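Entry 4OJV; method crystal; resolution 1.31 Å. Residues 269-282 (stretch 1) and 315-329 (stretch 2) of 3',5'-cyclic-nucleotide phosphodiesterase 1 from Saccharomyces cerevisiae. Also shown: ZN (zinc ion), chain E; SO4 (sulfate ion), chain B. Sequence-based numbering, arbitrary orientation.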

# COMPACT_ATOMS: atom_id res chain seq x y z
N PRO A 269 -26.97 20.61 15.44
CA PRO A 269 -28.22 20.60 14.69
C PRO A 269 -28.03 19.99 13.30
O PRO A 269 -26.99 20.19 12.69
CB PRO A 269 -28.59 22.09 14.60
CG PRO A 269 -27.91 22.71 15.78
CD PRO A 269 -26.61 21.96 15.92
N LEU A 270 -29.03 19.26 12.81
CA LEU A 270 -28.90 18.57 11.54
C LEU A 270 -28.45 19.48 10.40
O LEU A 270 -27.64 19.09 9.57
CB LEU A 270 -30.21 17.85 11.17
CG LEU A 270 -30.15 17.01 9.89
CD1 LEU A 270 -29.11 15.91 10.00
CD2 LEU A 270 -31.51 16.42 9.53
N VAL A 271 -28.97 20.71 10.38
CA VAL A 271 -28.60 21.67 9.34
C VAL A 271 -27.09 21.98 9.33
O VAL A 271 -26.53 22.32 8.29
CB VAL A 271 -29.46 22.96 9.42
CG1 VAL A 271 -29.16 23.76 10.69
CG2 VAL A 271 -29.29 23.82 8.18
N HIS A 272 -26.44 21.83 10.49
CA HIS A 272 -24.98 22.00 10.61
C HIS A 272 -24.18 20.75 10.33
O HIS A 272 -22.96 20.82 10.23
CB HIS A 272 -24.59 22.57 11.97
CG HIS A 272 -24.96 24.03 12.14
ND1 HIS A 272 -24.38 25.01 11.42
CD2 HIS A 272 -25.87 24.64 12.99
CE1 HIS A 272 -24.91 26.20 11.80
NE2 HIS A 272 -25.81 25.97 12.76
N LEU A 273 -24.85 19.60 10.20
CA LEU A 273 -24.14 18.36 9.91
C LEU A 273 -24.04 18.20 8.40
O LEU A 273 -25.01 17.83 7.74
CB LEU A 273 -24.86 17.17 10.56
CG LEU A 273 -24.16 15.81 10.40
CD1 LEU A 273 -22.72 15.83 10.89
CD2 LEU A 273 -24.96 14.72 11.09
N LYS A 274 -22.87 18.52 7.85
CA LYS A 274 -22.71 18.65 6.41
C LYS A 274 -22.38 17.33 5.71
O LYS A 274 -22.47 17.24 4.49
CB LYS A 274 -21.66 19.71 6.06
CG LYS A 274 -21.83 21.05 6.79
CD LYS A 274 -23.24 21.64 6.69
CE LYS A 274 -23.55 22.22 5.33
NZ LYS A 274 -22.56 23.27 4.96
N GLY A 275 -22.03 16.32 6.48
CA GLY A 275 -21.71 15.03 5.90
C GLY A 275 -21.24 14.06 6.95
O GLY A 275 -20.62 14.46 7.95
N ILE A 276 -21.52 12.79 6.71
CA ILE A 276 -20.92 11.70 7.47
C ILE A 276 -20.25 10.74 6.49
O ILE A 276 -20.91 10.26 5.57
CB ILE A 276 -21.92 10.97 8.39
CG1 ILE A 276 -21.23 9.80 9.11
CG2 ILE A 276 -23.17 10.55 7.65
CD1 ILE A 276 -21.92 9.30 10.36
N LEU A 277 -18.96 10.51 6.70
CA LEU A 277 -18.18 9.54 5.94
C LEU A 277 -18.09 8.27 6.77
O LEU A 277 -17.39 8.24 7.77
CB LEU A 277 -16.79 10.07 5.60
CG LEU A 277 -16.64 10.94 4.34
CD1 LEU A 277 -17.44 12.23 4.44
CD2 LEU A 277 -15.17 11.24 4.08
N VAL A 278 -18.83 7.24 6.36
CA VAL A 278 -18.98 6.06 7.19
C VAL A 278 -18.97 4.82 6.31
O VAL A 278 -19.47 4.84 5.18
CB VAL A 278 -20.27 6.14 8.06
CG1 VAL A 278 -21.51 6.26 7.19
CG2 VAL A 278 -20.38 4.94 9.00
N GLU A 279 -18.43 3.73 6.83
CA GLU A 279 -18.31 2.53 6.03
C GLU A 279 -19.62 1.82 5.74
O GLU A 279 -20.58 1.88 6.53
CB GLU A 279 -17.35 1.53 6.67
CG GLU A 279 -17.85 0.87 7.95
CD GLU A 279 -17.34 -0.56 8.06
OE1 GLU A 279 -16.39 -0.78 8.84
OE2 GLU A 279 -17.87 -1.43 7.35
N CYS A 280 -19.63 1.11 4.61
CA CYS A 280 -20.50 -0.04 4.46
C CYS A 280 -19.68 -1.05 3.69
O CYS A 280 -19.70 -1.10 2.46
CB CYS A 280 -21.80 0.33 3.74
SG CYS A 280 -23.05 -0.97 3.89
N SER A 281 -18.91 -1.86 4.42
CA SER A 281 -17.93 -2.71 3.77
C SER A 281 -18.54 -3.76 2.86
O SER A 281 -17.94 -4.13 1.85
CB SER A 281 -17.07 -3.43 4.81
OG SER A 281 -16.21 -2.54 5.50
N CYS A 282 -19.72 -4.25 3.24
CA CYS A 282 -20.31 -5.42 2.59
C CYS A 282 -21.75 -5.16 2.18
O CYS A 282 -22.46 -4.39 2.84
CB CYS A 282 -20.33 -6.59 3.56
SG CYS A 282 -18.72 -7.06 4.20
N LYS A 315 -39.26 15.42 9.52
CA LYS A 315 -38.53 15.54 8.25
C LYS A 315 -37.44 14.47 8.11
O LYS A 315 -36.73 14.41 7.10
CB LYS A 315 -37.92 16.95 8.12
CG LYS A 315 -38.90 18.10 8.31
CD LYS A 315 -38.18 19.40 8.63
CE LYS A 315 -39.15 20.45 9.18
NZ LYS A 315 -38.44 21.66 9.70
N GLY A 316 -37.31 13.61 9.12
CA GLY A 316 -36.29 12.55 9.10
C GLY A 316 -34.90 13.14 9.03
O GLY A 316 -34.60 14.12 9.71
N LEU A 317 -34.06 12.54 8.20
CA LEU A 317 -32.69 13.02 7.99
C LEU A 317 -32.58 13.82 6.69
O LEU A 317 -31.55 13.82 6.02
CB LEU A 317 -31.72 11.84 8.01
CG LEU A 317 -31.65 11.09 9.33
CD1 LEU A 317 -30.74 9.87 9.19
CD2 LEU A 317 -31.18 11.97 10.47
N SER A 318 -33.66 14.52 6.33
CA SER A 318 -33.69 15.26 5.08
C SER A 318 -32.52 16.22 4.97
O SER A 318 -32.25 16.98 5.89
CB SER A 318 -35.01 16.03 4.93
OG SER A 318 -36.08 15.12 4.69
N GLY A 319 -31.82 16.15 3.85
CA GLY A 319 -30.67 17.01 3.59
C GLY A 319 -29.32 16.44 4.00
O GLY A 319 -28.28 16.97 3.62
N LEU A 320 -29.32 15.37 4.79
CA LEU A 320 -28.06 14.78 5.25
C LEU A 320 -27.33 14.05 4.12
O LEU A 320 -27.91 13.21 3.45
CB LEU A 320 -28.29 13.82 6.42
CG LEU A 320 -27.05 13.13 7.00
CD1 LEU A 320 -26.06 14.14 7.57
CD2 LEU A 320 -27.46 12.10 8.04
N ASN A 321 -26.04 14.37 3.95
CA ASN A 321 -25.18 13.63 3.04
C ASN A 321 -24.46 12.50 3.77
O ASN A 321 -23.69 12.75 4.71
CB ASN A 321 -24.18 14.56 2.37
CG ASN A 321 -24.79 15.26 1.18
OD1 ASN A 321 -24.96 14.67 0.12
ND2 ASN A 321 -25.15 16.51 1.36
N VAL A 322 -24.74 11.28 3.35
CA VAL A 322 -24.02 10.10 3.82
C VAL A 322 -23.10 9.64 2.70
O VAL A 322 -23.56 9.31 1.60
CB VAL A 322 -25.00 8.98 4.24
CG1 VAL A 322 -24.25 7.71 4.62
CG2 VAL A 322 -25.88 9.47 5.39
N ILE A 323 -21.80 9.65 3.00
CA ILE A 323 -20.76 9.28 2.05
C ILE A 323 -20.21 7.94 2.50
O ILE A 323 -19.60 7.85 3.56
CB ILE A 323 -19.64 10.35 2.01
CG1 ILE A 323 -20.22 11.77 1.81
CG2 ILE A 323 -18.58 10.00 0.98
CD1 ILE A 323 -20.99 11.97 0.52
N VAL A 324 -20.47 6.90 1.71
CA VAL A 324 -20.17 5.52 2.09
C VAL A 324 -18.74 5.19 1.69
O VAL A 324 -18.34 5.37 0.54
CB VAL A 324 -21.15 4.57 1.39
CG1 VAL A 324 -20.84 3.11 1.70
CG2 VAL A 324 -22.58 4.89 1.80
N THR A 325 -17.97 4.70 2.66
CA THR A 325 -16.55 4.43 2.48
C THR A 325 -16.24 2.95 2.68
O THR A 325 -17.09 2.17 3.11
CB THR A 325 -15.74 5.24 3.51
OG1 THR A 325 -16.09 4.77 4.82
CG2 THR A 325 -16.06 6.74 3.39
N HIS A 326 -15.00 2.58 2.38
CA HIS A 326 -14.44 1.29 2.81
C HIS A 326 -15.19 0.11 2.25
O HIS A 326 -15.28 -0.94 2.88
CB HIS A 326 -14.39 1.24 4.34
CG HIS A 326 -13.39 0.27 4.91
ND1 HIS A 326 -13.69 -1.04 5.13
CD2 HIS A 326 -12.10 0.46 5.38
CE1 HIS A 326 -12.62 -1.65 5.67
NE2 HIS A 326 -11.66 -0.74 5.83
N VAL A 327 -15.73 0.24 1.04
CA VAL A 327 -16.39 -0.90 0.42
C VAL A 327 -15.32 -1.91 -0.02
O VAL A 327 -14.31 -1.54 -0.63
CB VAL A 327 -17.28 -0.48 -0.77
CG1 VAL A 327 -17.88 -1.70 -1.46
CG2 VAL A 327 -18.39 0.45 -0.29
N LYS A 328 -15.54 -3.17 0.32
CA LYS A 328 -14.60 -4.22 -0.01
C LYS A 328 -14.83 -4.77 -1.41
O LYS A 328 -15.97 -4.79 -1.91
CB LYS A 328 -14.71 -5.35 1.01
CG LYS A 328 -14.15 -4.96 2.37
CD LYS A 328 -14.24 -6.08 3.40
CE LYS A 328 -13.62 -5.71 4.74
NZ LYS A 328 -12.14 -5.47 4.71
N SER A 329 -13.77 -5.24 -2.05
CA SER A 329 -13.95 -6.05 -3.26
C SER A 329 -14.58 -7.38 -2.89
O SER A 329 -14.49 -7.85 -1.74
CB SER A 329 -12.62 -6.35 -3.97
OG SER A 329 -11.97 -5.18 -4.38
ZN ZN E . -10.16 -1.01 7.29
S SO4 B . -10.55 -4.39 7.83
O1 SO4 B . -9.11 -4.73 7.63
O2 SO4 B . -11.39 -5.54 7.39
O3 SO4 B . -10.81 -4.07 9.27
O4 SO4 B . -10.83 -3.22 6.97
O HOH W 1 -25.55 16.97 5.06
O HOH W 2 -24.15 18.73 3.01
O HOH W 3 -15.20 6.56 6.71
O HOH W 4 -18.25 -5.55 -0.52
O HOH W 5 -9.13 -2.04 8.68

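The two stretches join as neighbouring parallel strands, 273-279 and 321-325, whose axes approach to 4.3 Å with 31° between their N-to-C directions. Together they bury 878 Å², counting both sides.

Before the strand begins, the 3-10 segment 270-272 directs L270 toward stretch 2. Its CD2 lies 3.9 Å from G316 O and 3.8 Å from S318 O, while its CD1 is 4.2 Å from L320 CB, so the leucine is packed against a loop folded by two overlapping turns, K315 to S318 (type II') and L317 to L320 (type II), which share L317 and S318. L273 starts sideways, but its end comes nearer, and its CD2 meets L320 CD1 at 3.7 Å, an apolar contact.

At the entry to the sheet, water does part of the joining. Water 2 donates to K274 O (2.7 Å from its O) and accepts from N321 ND2 (2.9 Å from its O), linking backbone to side chain. G275 passes close to the partner strand, its CA 3.2 Å from N321 O, with an angle of 145° at the hydrogen, consistent with a CA-H...O contact.

From I276 the classical parallel ladder takes over, in which alternate residues of stretch 1 use both N and O to bond residues that flank their register partner. I276 N donates to N321 O (3.0 Å, 161°), and I276 O accepts from I323 N (2.8 Å, 173°), straddling V322. On the same face of the sheet, I276 CG2 touches V322 CG2 at 3.7 Å. L277, paired with I323, makes no such backbone hydrogen bonds to stretch 2; its CA instead lies 3.2 Å from I323 O, and its side chain packs on the other face, CD1 to I323 CB at 3.8 Å. V278 repeats the pattern of I276: its N donates to I323 O (3.0 Å, 158°) and its O accepts from T325 N (2.9 Å, 157°). Its side chain returns to the face of I276, where V278 CG1 lies 4.0 Å from V322 CG1.

E279 is in register with T325, yet their side chains diverge; the CA of E279 approaches T325 O at 3.2 Å. C280 N extends the ladder by donating to T325 O (3.1 Å, 151°), and C280 CB packs on V324 CG1 at 3.6 Å.

S281 gathers the polar chemistry at the end. Its OG donates to E279 OE2 (2.7 Å from OG) and accepts from H326 ND1 (3.0 Å from OG, 151°), lying near the plane of the imidazole at its edge. This bond fixes the proton of H326 on ND1 and leaves NE2 free to bind zinc, 2.1 Å away from NE2, as suits the metal chemistry of a phosphodiesterase. Finally, S281 O accepts from K328 N (3.0 Å, 172°), while K328 NZ reaches a sulfate oxygen, O2, at 2.8 Å. Water 4 donates to both S281 O and K328 O, each 2.8 Å from its O, adding a second tie between the stretches.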